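Local coordinates for protein nicotinate phosphoribosyltransferase (Porphyromonas gingivalis, PDB 2IM5) that probably catalyses the ATP-dependent formation of nicotinate ribonucleotide from nicotinate and phosphoribosyl diphosphate, a step in NAD biosynthesis, at residues Phe32-Arg37 with Leu345-Lys350; Arg37-Phe42 with Gln102-Ile107; Asp65-Leu70 with Tyr81-Asp86. One frame throughout, in Å; residues are numbered along the deposited sequence.

Overall arrangement
Contacts 1 and 2 belong to the same antiparallel sheet, and contact 3 stands apart from it. Contact 1 pairs strand 29-36 with strand 347-355 and is partly buried: main-chain hydrogen bonds join the strands, with a largely apolar, buried face on one side and a mixed, partly exposed one on the other. Contact 2 shares Arg37 with it and lies at the surface, where the loop leaving strand 29-36 meets the turn before strand 105-110; a direct backbone bond, a water and ring-face packing carry it. Contact 3, its centre about 29 Å from that of contact 1, joins two helices through aliphatic packing and loosely placed charges, without hydrogen bonds between its segments.

Contact 1: residues Phe32-Arg37 with Leu345-Lys350; sequences FRFIDR and LNIVMK
Phe34 and Met349 face each other as a non-hydrogen-bonded pair on the tightly packed, buried side of two antiparallel strands, with Ile347 beside them. A chi1 of 168° sets CG of Phe34 anti to its backbone N, beside the carbonyl carbon. The ring's CZ meets Ile347 CG2 at 3.5 Å, the two side chains crossing obliquely. Met349 CG lies 4.3 Å from Phe34 CB. From helix 120-134, Ile127 touches Phe34 and Leu124 touches Ile347. Main-chain bonds run both ways in the pairs Arg33-Lys350 and Ile35-Val348, the shortest being Ile35 N to Val348 O at 2.7 Å. The other face is the solvent side: Arg33, Ile35, Val348 and Lys350 are partly exposed, though Ile35 CB still touches Val348 CG2 at 3.8 Å, and the Arg33 guanidinium turns to Glu31 in a salt bridge. Beyond the last pair, Arg37 NE and NH2 both donate to Asn346 OD1, each at 3.1 Å, with the guanidinium and amide planes 43° apart. Val348 CG1 sits over the centre of one guanidinium face, 3.8 Å above it. Strand 29-36 lies between 105-110 and 347-355 in a five-stranded antiparallel sheet, consistent with the type II phosphoribosyltransferase fold.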
loop_
_atom_site.group_PDB
_atom_site.type_symbol
_atom_site.label_atom_id
_atom_site.label_comp_id
_atom_site.label_asym_id
_atom_site.label_seq_id
_atom_site.Cartn_x
_atom_site.Cartn_y
_atom_site.Cartn_z
ATOM N N PHE A 32 -11.880 3.513 8.508
ATOM C CA PHE A 32 -10.740 2.616 8.485
ATOM C C PHE A 32 -10.611 2.004 9.878
ATOM O O PHE A 32 -10.790 2.694 10.890
ATOM C CB PHE A 32 -9.464 3.387 8.134
ATOM C CG PHE A 32 -9.317 3.686 6.665
ATOM C CD1 PHE A 32 -8.520 2.877 5.850
ATOM C CD2 PHE A 32 -9.995 4.754 6.086
ATOM C CE1 PHE A 32 -8.403 3.131 4.483
ATOM C CE2 PHE A 32 -9.886 5.015 4.720
ATOM C CZ PHE A 32 -9.087 4.200 3.917
ATOM N N ARG A 33 -10.314 0.715 9.932
ATOM C CA ARG A 33 -10.155 0.046 11.212
ATOM C C ARG A 33 -8.802 -0.630 11.342
ATOM O O ARG A 33 -8.370 -1.364 10.459
ATOM C CB ARG A 33 -11.260 -0.990 11.426
ATOM C CG ARG A 33 -12.634 -0.371 11.587
ATOM C CD ARG A 33 -13.665 -1.408 11.984
ATOM N NE ARG A 33 -15.001 -0.828 12.027
ATOM C CZ ARG A 33 -16.094 -1.490 12.383
ATOM N NH1 ARG A 33 -16.017 -2.768 12.738
ATOM N NH2 ARG A 33 -17.269 -0.876 12.364
ATOM N N PHE A 34 -8.134 -0.355 12.455
ATOM C CA PHE A 34 -6.839 -0.943 12.757
ATOM C C PHE A 34 -7.079 -2.385 13.181
ATOM O O PHE A 34 -8.036 -2.671 13.892
ATOM C CB PHE A 34 -6.187 -0.177 13.909
ATOM C CG PHE A 34 -4.987 -0.864 14.496
ATOM C CD1 PHE A 34 -3.726 -0.697 13.933
ATOM C CD2 PHE A 34 -5.119 -1.682 15.617
ATOM C CE1 PHE A 34 -2.610 -1.333 14.478
ATOM C CE2 PHE A 34 -4.013 -2.322 16.166
ATOM C CZ PHE A 34 -2.754 -2.144 15.593
ATOM N N ILE A 35 -6.216 -3.290 12.741
ATOM C CA ILE A 35 -6.352 -4.689 13.117
ATOM C C ILE A 35 -4.984 -5.279 13.456
ATOM O O ILE A 35 -4.078 -5.304 12.620
ATOM C CB ILE A 35 -6.945 -5.557 11.972
ATOM C CG1 ILE A 35 -8.250 -4.957 11.446
ATOM C CG2 ILE A 35 -7.184 -6.975 12.479
ATOM C CD1 ILE A 35 -9.366 -4.917 12.467
ATOM N N ASP A 36 -4.826 -5.728 14.695
ATOM C CA ASP A 36 -3.583 -6.378 15.094
ATOM C C ASP A 36 -3.885 -7.858 14.927
ATOM O O ASP A 36 -4.539 -8.465 15.774
ATOM C CB ASP A 36 -3.239 -6.077 16.544
ATOM C CG ASP A 36 -2.115 -6.963 17.070
ATOM O OD1 ASP A 36 -1.412 -7.610 16.252
ATOM O OD2 ASP A 36 -1.931 -7.009 18.306
ATOM N N ARG A 37 -3.414 -8.426 13.826
ATOM C CA ARG A 37 -3.675 -9.817 13.519
ATOM C C ARG A 37 -3.022 -10.830 14.450
ATOM O O ARG A 37 -3.245 -12.031 14.320
ATOM C CB ARG A 37 -3.321 -10.079 12.054
ATOM C CG ARG A 37 -4.153 -9.196 11.122
ATOM C CD ARG A 37 -4.025 -9.544 9.654
ATOM N NE ARG A 37 -2.697 -9.257 9.121
ATOM C CZ ARG A 37 -2.415 -9.196 7.823
ATOM N NH1 ARG A 37 -3.371 -9.398 6.925
ATOM N NH2 ARG A 37 -1.179 -8.936 7.422
ATOM N N LEU A 345 5.657 -6.216 13.444
ATOM C CA LEU A 345 4.305 -6.339 13.976
ATOM C C LEU A 345 3.415 -6.781 12.831
ATOM O O LEU A 345 3.663 -6.436 11.671
ATOM C CB LEU A 345 3.802 -4.997 14.508
ATOM C CG LEU A 345 4.421 -4.464 15.799
ATOM C CD1 LEU A 345 3.762 -3.142 16.166
ATOM C CD2 LEU A 345 4.222 -5.479 16.910
ATOM N N ASN A 346 2.379 -7.547 13.144
ATOM C CA ASN A 346 1.465 -8.008 12.113
ATOM C C ASN A 346 0.207 -7.152 12.187
ATOM O O ASN A 346 -0.854 -7.617 12.609
ATOM C CB ASN A 346 1.132 -9.482 12.329
ATOM C CG ASN A 346 0.277 -10.050 11.219
ATOM O OD1 ASN A 346 0.268 -9.535 10.098
ATOM N ND2 ASN A 346 -0.440 -11.125 11.518
ATOM N N ILE A 347 0.344 -5.898 11.766
ATOM C CA ILE A 347 -0.753 -4.939 11.807
ATOM C C ILE A 347 -1.185 -4.360 10.462
ATOM O O ILE A 347 -0.383 -4.215 9.538
ATOM C CB ILE A 347 -0.384 -3.756 12.723
ATOM C CG1 ILE A 347 0.957 -3.159 12.280
ATOM C CG2 ILE A 347 -0.313 -4.218 14.171
ATOM C CD1 ILE A 347 1.375 -1.940 13.077
ATOM N N VAL A 348 -2.465 -4.017 10.375
ATOM C CA VAL A 348 -3.033 -3.411 9.178
ATOM C C VAL A 348 -4.122 -2.437 9.606
ATOM O O VAL A 348 -4.560 -2.447 10.757
ATOM C CB VAL A 348 -3.666 -4.463 8.219
ATOM C CG1 VAL A 348 -2.600 -5.393 7.683
ATOM C CG2 VAL A 348 -4.754 -5.266 8.940
ATOM N N MET A 349 -4.531 -1.576 8.682
ATOM C CA MET A 349 -5.603 -0.620 8.941
ATOM C C MET A 349 -6.340 -0.555 7.612
ATOM O O MET A 349 -5.876 0.088 6.665
ATOM C CB MET A 349 -5.042 0.753 9.342
ATOM C CG MET A 349 -6.077 1.634 10.032
ATOM S SD MET A 349 -5.418 3.093 10.844
ATOM C CE MET A 349 -6.941 3.797 11.487
ATOM N N LYS A 350 -7.477 -1.243 7.542
ATOM C CA LYS A 350 -8.245 -1.316 6.309
ATOM C C LYS A 350 -9.566 -0.570 6.262
ATOM O O LYS A 350 -10.196 -0.321 7.294
ATOM C CB LYS A 350 -8.512 -2.784 5.972
ATOM C CG LYS A 350 -7.265 -3.650 5.904
ATOM C CD LYS A 350 -6.260 -3.093 4.906
ATOM C CE LYS A 350 -5.027 -3.981 4.801
ATOM N NZ LYS A 350 -3.962 -3.358 3.967
#

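Contact 2: residues Arg37-Phe42 with Gln102-Ile107; sequences RNRQGF and QGHLDI
Phe42 N donates to Gly103 O at 3.1 Å in a nearly straight bond (175°), the one direct hydrogen bond between the two segments. A water extends the backbone link: it donates to Gln40 O at 3.0 Å and accepts from Leu105 N at 2.9 Å, lying in the plane of the Phe42 ring at its edge. Leu105 packs against that ring from one side. Its CD2 is over the ring centre, 4.2 Å from the centroid, in a CH-pi contact, while its CB closes on the rim atom Phe42 CD2 at 3.4 Å. Ile99 of strand 95-99 and Tyr131 of helix 120-134 also touch Phe42. At the outer end, the His104 ring turns back to the loop and takes Arg39 CB over one face, 4.0 Å from its centroid. The Arg39 chain runs on extended (chi2 -171°), bringing CD past His104 CE1 at 3.8 Å; the guanidinium beyond lies 25° from the ring plane, with NH1 3.7 Å from His104 ND1. The opposite face of the imidazole has Gln102 O near its rim. The positive phi of Gly103, a conformation that favours glycine, lets the chain turn here, and Asp100 OD1 accepts from His104 N. The arrangement is the loop of a beta-hairpin joining strands 95-99 and 105-110, against which the loop leaving the neighbouring strand 29-36 is packed.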
loop_
_atom_site.group_PDB
_atom_site.type_symbol
_atom_site.label_atom_id
_atom_site.label_comp_id
_atom_site.label_asym_id
_atom_site.label_seq_id
_atom_site.Cartn_x
_atom_site.Cartn_y
_atom_site.Cartn_z
ATOM N N ARG A 37 -3.414 -8.426 13.826
ATOM C CA ARG A 37 -3.675 -9.817 13.519
ATOM C C ARG A 37 -3.022 -10.830 14.450
ATOM O O ARG A 37 -3.245 -12.031 14.320
ATOM C CB ARG A 37 -3.321 -10.079 12.054
ATOM C CG ARG A 37 -4.153 -9.196 11.122
ATOM C CD ARG A 37 -4.025 -9.544 9.654
ATOM N NE ARG A 37 -2.697 -9.257 9.121
ATOM C CZ ARG A 37 -2.415 -9.196 7.823
ATOM N NH1 ARG A 37 -3.371 -9.398 6.925
ATOM N NH2 ARG A 37 -1.179 -8.936 7.422
ATOM N N ASN A 38 -2.232 -10.346 15.401
ATOM C CA ASN A 38 -1.591 -11.229 16.363
ATOM C C ASN A 38 -2.292 -11.094 17.708
ATOM O O ASN A 38 -1.922 -11.750 18.681
ATOM C CB ASN A 38 -0.108 -10.887 16.507
ATOM C CG ASN A 38 0.746 -11.530 15.431
ATOM O OD1 ASN A 38 1.942 -11.262 15.337
ATOM N ND2 ASN A 38 0.139 -12.388 14.619
ATOM N N ARG A 39 -3.312 -10.241 17.749
ATOM C CA ARG A 39 -4.087 -10.006 18.964
ATOM C C ARG A 39 -3.230 -9.801 20.210
ATOM O O ARG A 39 -3.496 -10.387 21.258
ATOM C CB ARG A 39 -5.060 -11.164 19.207
ATOM C CG ARG A 39 -6.162 -11.287 18.175
ATOM C CD ARG A 39 -7.205 -12.307 18.619
ATOM N NE ARG A 39 -8.270 -12.475 17.633
ATOM C CZ ARG A 39 -9.112 -11.514 17.259
ATOM N NH1 ARG A 39 -9.021 -10.301 17.792
ATOM N NH2 ARG A 39 -10.041 -11.764 16.344
ATOM N N GLN A 40 -2.200 -8.973 20.092
ATOM C CA GLN A 40 -1.327 -8.683 21.221
ATOM C C GLN A 40 -2.082 -7.839 22.237
ATOM O O GLN A 40 -2.976 -7.071 21.882
ATOM C CB GLN A 40 -0.093 -7.911 20.758
ATOM C CG GLN A 40 0.888 -8.723 19.941
ATOM C CD GLN A 40 2.033 -7.877 19.418
ATOM O OE1 GLN A 40 2.554 -7.012 20.125
ATOM N NE2 GLN A 40 2.441 -8.129 18.182
ATOM N N GLY A 41 -1.719 -7.981 23.506
ATOM C CA GLY A 41 -2.374 -7.202 24.537
ATOM C C GLY A 41 -1.741 -5.827 24.613
ATOM O O GLY A 41 -0.521 -5.698 24.563
ATOM N N PHE A 42 -2.567 -4.797 24.727
ATOM C CA PHE A 42 -2.070 -3.431 24.807
ATOM C C PHE A 42 -2.653 -2.735 26.022
ATOM O O PHE A 42 -3.777 -3.017 26.433
ATOM C CB PHE A 42 -2.435 -2.660 23.534
ATOM C CG PHE A 42 -1.521 -2.939 22.379
ATOM C CD1 PHE A 42 -0.267 -2.342 22.313
ATOM C CD2 PHE A 42 -1.908 -3.799 21.361
ATOM C CE1 PHE A 42 0.589 -2.595 21.247
ATOM C CE2 PHE A 42 -1.059 -4.062 20.291
ATOM C CZ PHE A 42 0.193 -3.457 20.235
ATOM N N GLN A 102 -11.527 -6.995 24.774
ATOM C CA GLN A 102 -10.563 -8.092 24.855
ATOM C C GLN A 102 -9.153 -7.621 25.198
ATOM O O GLN A 102 -8.218 -8.419 25.202
ATOM C CB GLN A 102 -10.518 -8.871 23.534
ATOM C CG GLN A 102 -11.756 -9.695 23.225
ATOM C CD GLN A 102 -13.023 -8.859 23.149
ATOM O OE1 GLN A 102 -13.649 -8.556 24.169
ATOM N NE2 GLN A 102 -13.403 -8.474 21.934
ATOM N N GLY A 103 -8.995 -6.330 25.477
ATOM C CA GLY A 103 -7.680 -5.803 25.812
ATOM C C GLY A 103 -6.793 -5.560 24.600
ATOM O O GLY A 103 -5.573 -5.437 24.720
ATOM N N HIS A 104 -7.410 -5.483 23.426
ATOM C CA HIS A 104 -6.681 -5.267 22.187
ATOM C C HIS A 104 -6.740 -3.809 21.746
ATOM O O HIS A 104 -7.692 -3.092 22.057
ATOM C CB HIS A 104 -7.263 -6.168 21.099
ATOM C CG HIS A 104 -7.186 -7.627 21.427
ATOM N ND1 HIS A 104 -8.093 -8.547 20.945
ATOM C CD2 HIS A 104 -6.299 -8.326 22.176
ATOM C CE1 HIS A 104 -7.769 -9.752 21.385
ATOM N NE2 HIS A 104 -6.684 -9.644 22.132
ATOM N N LEU A 105 -5.716 -3.373 21.024
ATOM C CA LEU A 105 -5.670 -1.998 20.543
ATOM C C LEU A 105 -6.667 -1.814 19.405
ATOM O O LEU A 105 -6.626 -2.542 18.418
ATOM C CB LEU A 105 -4.256 -1.656 20.062
ATOM C CG LEU A 105 -4.021 -0.246 19.515
ATOM C CD1 LEU A 105 -4.394 0.799 20.557
ATOM C CD2 LEU A 105 -2.561 -0.107 19.120
ATOM N N ASP A 106 -7.562 -0.844 19.558
ATOM C CA ASP A 106 -8.577 -0.549 18.549
ATOM C C ASP A 106 -8.447 0.899 18.082
ATOM O O ASP A 106 -8.439 1.824 18.902
ATOM C CB ASP A 106 -9.978 -0.766 19.130
ATOM C CG ASP A 106 -11.086 -0.545 18.105
ATOM O OD1 ASP A 106 -11.279 0.611 17.658
ATOM O OD2 ASP A 106 -11.769 -1.534 17.741
ATOM N N ILE A 107 -8.345 1.095 16.771
ATOM C CA ILE A 107 -8.225 2.438 16.218
ATOM C C ILE A 107 -9.106 2.604 14.988
ATOM O O ILE A 107 -9.088 1.774 14.072
ATOM C CB ILE A 107 -6.777 2.756 15.821
ATOM C CG1 ILE A 107 -5.851 2.545 17.018
ATOM C CG2 ILE A 107 -6.679 4.200 15.344
ATOM C CD1 ILE A 107 -4.401 2.659 16.673
HETATM O O HOH W 1 -4.276 -5.505 19.708
#

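Contact 3: residues Asp65-Leu70 with Tyr81-Asp86; sequences DEKEFL and YIDFLD
Asp86 N donates to Ile82 O at 2.8 Å, a helical bond joining two residues that both face Lys67 of the other helix. Lys67 NZ points at two carboxylates without bonding to either: it stands 4.1 Å from Asp86 OD2 and 4.4 Å from Asp83 OD1, both beyond a salt bridge, and any attraction is at most a weak, longer-range one. Arg64, a like charge close to Lys67 NZ, shares Asp86 through a long, weak ion pair of its NH2 with OD2. The lysine chain is extended, its CG anti to the backbone N (chi1 -176°), and its methylenes pass across Ile82 at about a right angle. Ile82 CG2 touches Lys67 CG at 3.7 Å and CE at 4.0 Å, which makes the aliphatic shaft of the lysine the main packing surface on this side. The two helices, 64-73 and 79-87, form an antiparallel helical hairpin closed by a short connection; the axes of the two segments come no nearer than 10.8 Å and run 159° apart. Deeper in, Leu70 and Leu85 meet, CD1 to CD1, at 4.0 Å, their side chains also crossing at about a right angle. Phe15 of helix 12-24 also touches Leu85.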
loop_
_atom_site.group_PDB
_atom_site.type_symbol
_atom_site.label_atom_id
_atom_site.label_comp_id
_atom_site.label_asym_id
_atom_site.label_seq_id
_atom_site.Cartn_x
_atom_site.Cartn_y
_atom_site.Cartn_z
ATOM N N ASP A 65 9.811 23.431 -0.161
ATOM C CA ASP A 65 10.611 22.489 -0.936
ATOM C C ASP A 65 9.814 21.243 -1.288
ATOM O O ASP A 65 9.955 20.704 -2.386
ATOM C CB ASP A 65 11.875 22.066 -0.177
ATOM C CG ASP A 65 12.913 23.168 -0.112
ATOM O OD1 ASP A 65 12.913 24.044 -1.008
ATOM O OD2 ASP A 65 13.741 23.148 0.829
ATOM N N GLU A 66 8.984 20.781 -0.355
ATOM C CA GLU A 66 8.179 19.592 -0.609
ATOM C C GLU A 66 7.168 19.877 -1.709
ATOM O O GLU A 66 6.932 19.037 -2.571
ATOM C CB GLU A 66 7.476 19.136 0.667
ATOM C CG GLU A 66 8.455 18.721 1.755
ATOM C CD GLU A 66 7.764 18.262 3.027
ATOM O OE1 GLU A 66 6.757 18.889 3.426
ATOM O OE2 GLU A 66 8.245 17.279 3.629
ATOM N N LYS A 67 6.586 21.068 -1.688
ATOM C CA LYS A 67 5.618 21.440 -2.711
ATOM C C LYS A 67 6.290 21.443 -4.086
ATOM O O LYS A 67 5.727 20.938 -5.055
ATOM C CB LYS A 67 5.027 22.824 -2.423
ATOM C CG LYS A 67 3.937 23.231 -3.394
ATOM C CD LYS A 67 3.471 24.664 -3.177
ATOM C CE LYS A 67 2.516 25.089 -4.285
ATOM N NZ LYS A 67 2.078 26.519 -4.186
ATOM N N GLU A 68 7.489 22.013 -4.173
ATOM C CA GLU A 68 8.226 22.051 -5.438
ATOM C C GLU A 68 8.574 20.638 -5.889
ATOM O O GLU A 68 8.570 20.340 -7.085
ATOM C CB GLU A 68 9.509 22.867 -5.293
ATOM C CG GLU A 68 9.276 24.364 -5.194
ATOM C CD GLU A 68 10.542 25.136 -4.834
ATOM O OE1 GLU A 68 11.606 24.869 -5.448
ATOM O OE2 GLU A 68 10.468 26.013 -3.938
ATOM N N PHE A 69 8.883 19.771 -4.927
ATOM C CA PHE A 69 9.202 18.384 -5.235
ATOM C C PHE A 69 7.972 17.701 -5.851
ATOM O O PHE A 69 8.072 17.015 -6.867
ATOM C CB PHE A 69 9.611 17.638 -3.966
ATOM C CG PHE A 69 9.782 16.161 -4.161
ATOM C CD1 PHE A 69 10.884 15.656 -4.850
ATOM C CD2 PHE A 69 8.829 15.271 -3.669
ATOM C CE1 PHE A 69 11.034 14.281 -5.047
ATOM C CE2 PHE A 69 8.967 13.903 -3.859
ATOM C CZ PHE A 69 10.077 13.403 -4.553
ATOM N N LEU A 70 6.815 17.887 -5.225
ATOM C CA LEU A 70 5.590 17.277 -5.728
ATOM C C LEU A 70 5.294 17.742 -7.151
ATOM O O LEU A 70 4.902 16.948 -8.007
ATOM C CB LEU A 70 4.400 17.618 -4.823
ATOM C CG LEU A 70 4.434 17.061 -3.395
ATOM C CD1 LEU A 70 3.195 17.506 -2.647
ATOM C CD2 LEU A 70 4.511 15.534 -3.433
ATOM N N TYR A 81 -4.754 19.548 -6.521
ATOM C CA TYR A 81 -4.477 18.651 -5.408
ATOM C C TYR A 81 -3.282 19.142 -4.604
ATOM O O TYR A 81 -3.229 18.963 -3.390
ATOM C CB TYR A 81 -4.219 17.223 -5.885
ATOM C CG TYR A 81 -4.294 16.234 -4.749
ATOM C CD1 TYR A 81 -5.492 16.039 -4.054
ATOM C CD2 TYR A 81 -3.169 15.514 -4.344
ATOM C CE1 TYR A 81 -5.566 15.152 -2.983
ATOM C CE2 TYR A 81 -3.231 14.626 -3.281
ATOM C CZ TYR A 81 -4.433 14.449 -2.606
ATOM O OH TYR A 81 -4.504 13.559 -1.566
ATOM N N ILE A 82 -2.323 19.750 -5.288
ATOM C CA ILE A 82 -1.157 20.279 -4.609
ATOM C C ILE A 82 -1.595 21.435 -3.716
ATOM O O ILE A 82 -1.070 21.599 -2.619
ATOM C CB ILE A 82 -0.091 20.736 -5.610
ATOM C CG1 ILE A 82 0.457 19.508 -6.336
ATOM C CG2 ILE A 82 1.042 21.464 -4.892
ATOM C CD1 ILE A 82 1.422 19.852 -7.424
ATOM N N ASP A 83 -2.562 22.225 -4.178
ATOM C CA ASP A 83 -3.077 23.328 -3.367
ATOM C C ASP A 83 -3.790 22.740 -2.151
ATOM O O ASP A 83 -3.692 23.271 -1.048
ATOM C CB ASP A 83 -4.064 24.199 -4.157
ATOM C CG ASP A 83 -3.370 25.259 -4.993
ATOM O OD1 ASP A 83 -2.207 25.578 -4.693
ATOM O OD2 ASP A 83 -3.986 25.783 -5.947
ATOM N N PHE A 84 -4.512 21.642 -2.358
ATOM C CA PHE A 84 -5.212 20.987 -1.257
ATOM C C PHE A 84 -4.208 20.518 -0.209
ATOM O O PHE A 84 -4.377 20.777 0.978
ATOM C CB PHE A 84 -6.016 19.783 -1.763
ATOM C CG PHE A 84 -6.472 18.860 -0.667
ATOM C CD1 PHE A 84 -7.482 19.244 0.211
ATOM C CD2 PHE A 84 -5.860 17.619 -0.488
ATOM C CE1 PHE A 84 -7.879 18.410 1.256
ATOM C CE2 PHE A 84 -6.246 16.773 0.555
ATOM C CZ PHE A 84 -7.260 17.172 1.431
ATOM N N LEU A 85 -3.164 19.825 -0.649
ATOM C CA LEU A 85 -2.151 19.333 0.274
ATOM C C LEU A 85 -1.426 20.487 0.965
ATOM O O LEU A 85 -1.092 20.404 2.147
ATOM C CB LEU A 85 -1.137 18.456 -0.464
ATOM C CG LEU A 85 -1.635 17.109 -1.008
ATOM C CD1 LEU A 85 -0.479 16.388 -1.695
ATOM C CD2 LEU A 85 -2.200 16.246 0.130
ATOM N N ASP A 86 -1.197 21.568 0.227
ATOM C CA ASP A 86 -0.503 22.722 0.775
ATOM C C ASP A 86 -1.270 23.345 1.940
ATOM O O ASP A 86 -0.669 23.837 2.892
ATOM C CB ASP A 86 -0.267 23.761 -0.330
ATOM C CG ASP A 86 0.757 24.821 0.069
ATOM O OD1 ASP A 86 1.705 24.488 0.813
ATOM O OD2 ASP A 86 0.626 25.984 -0.374
#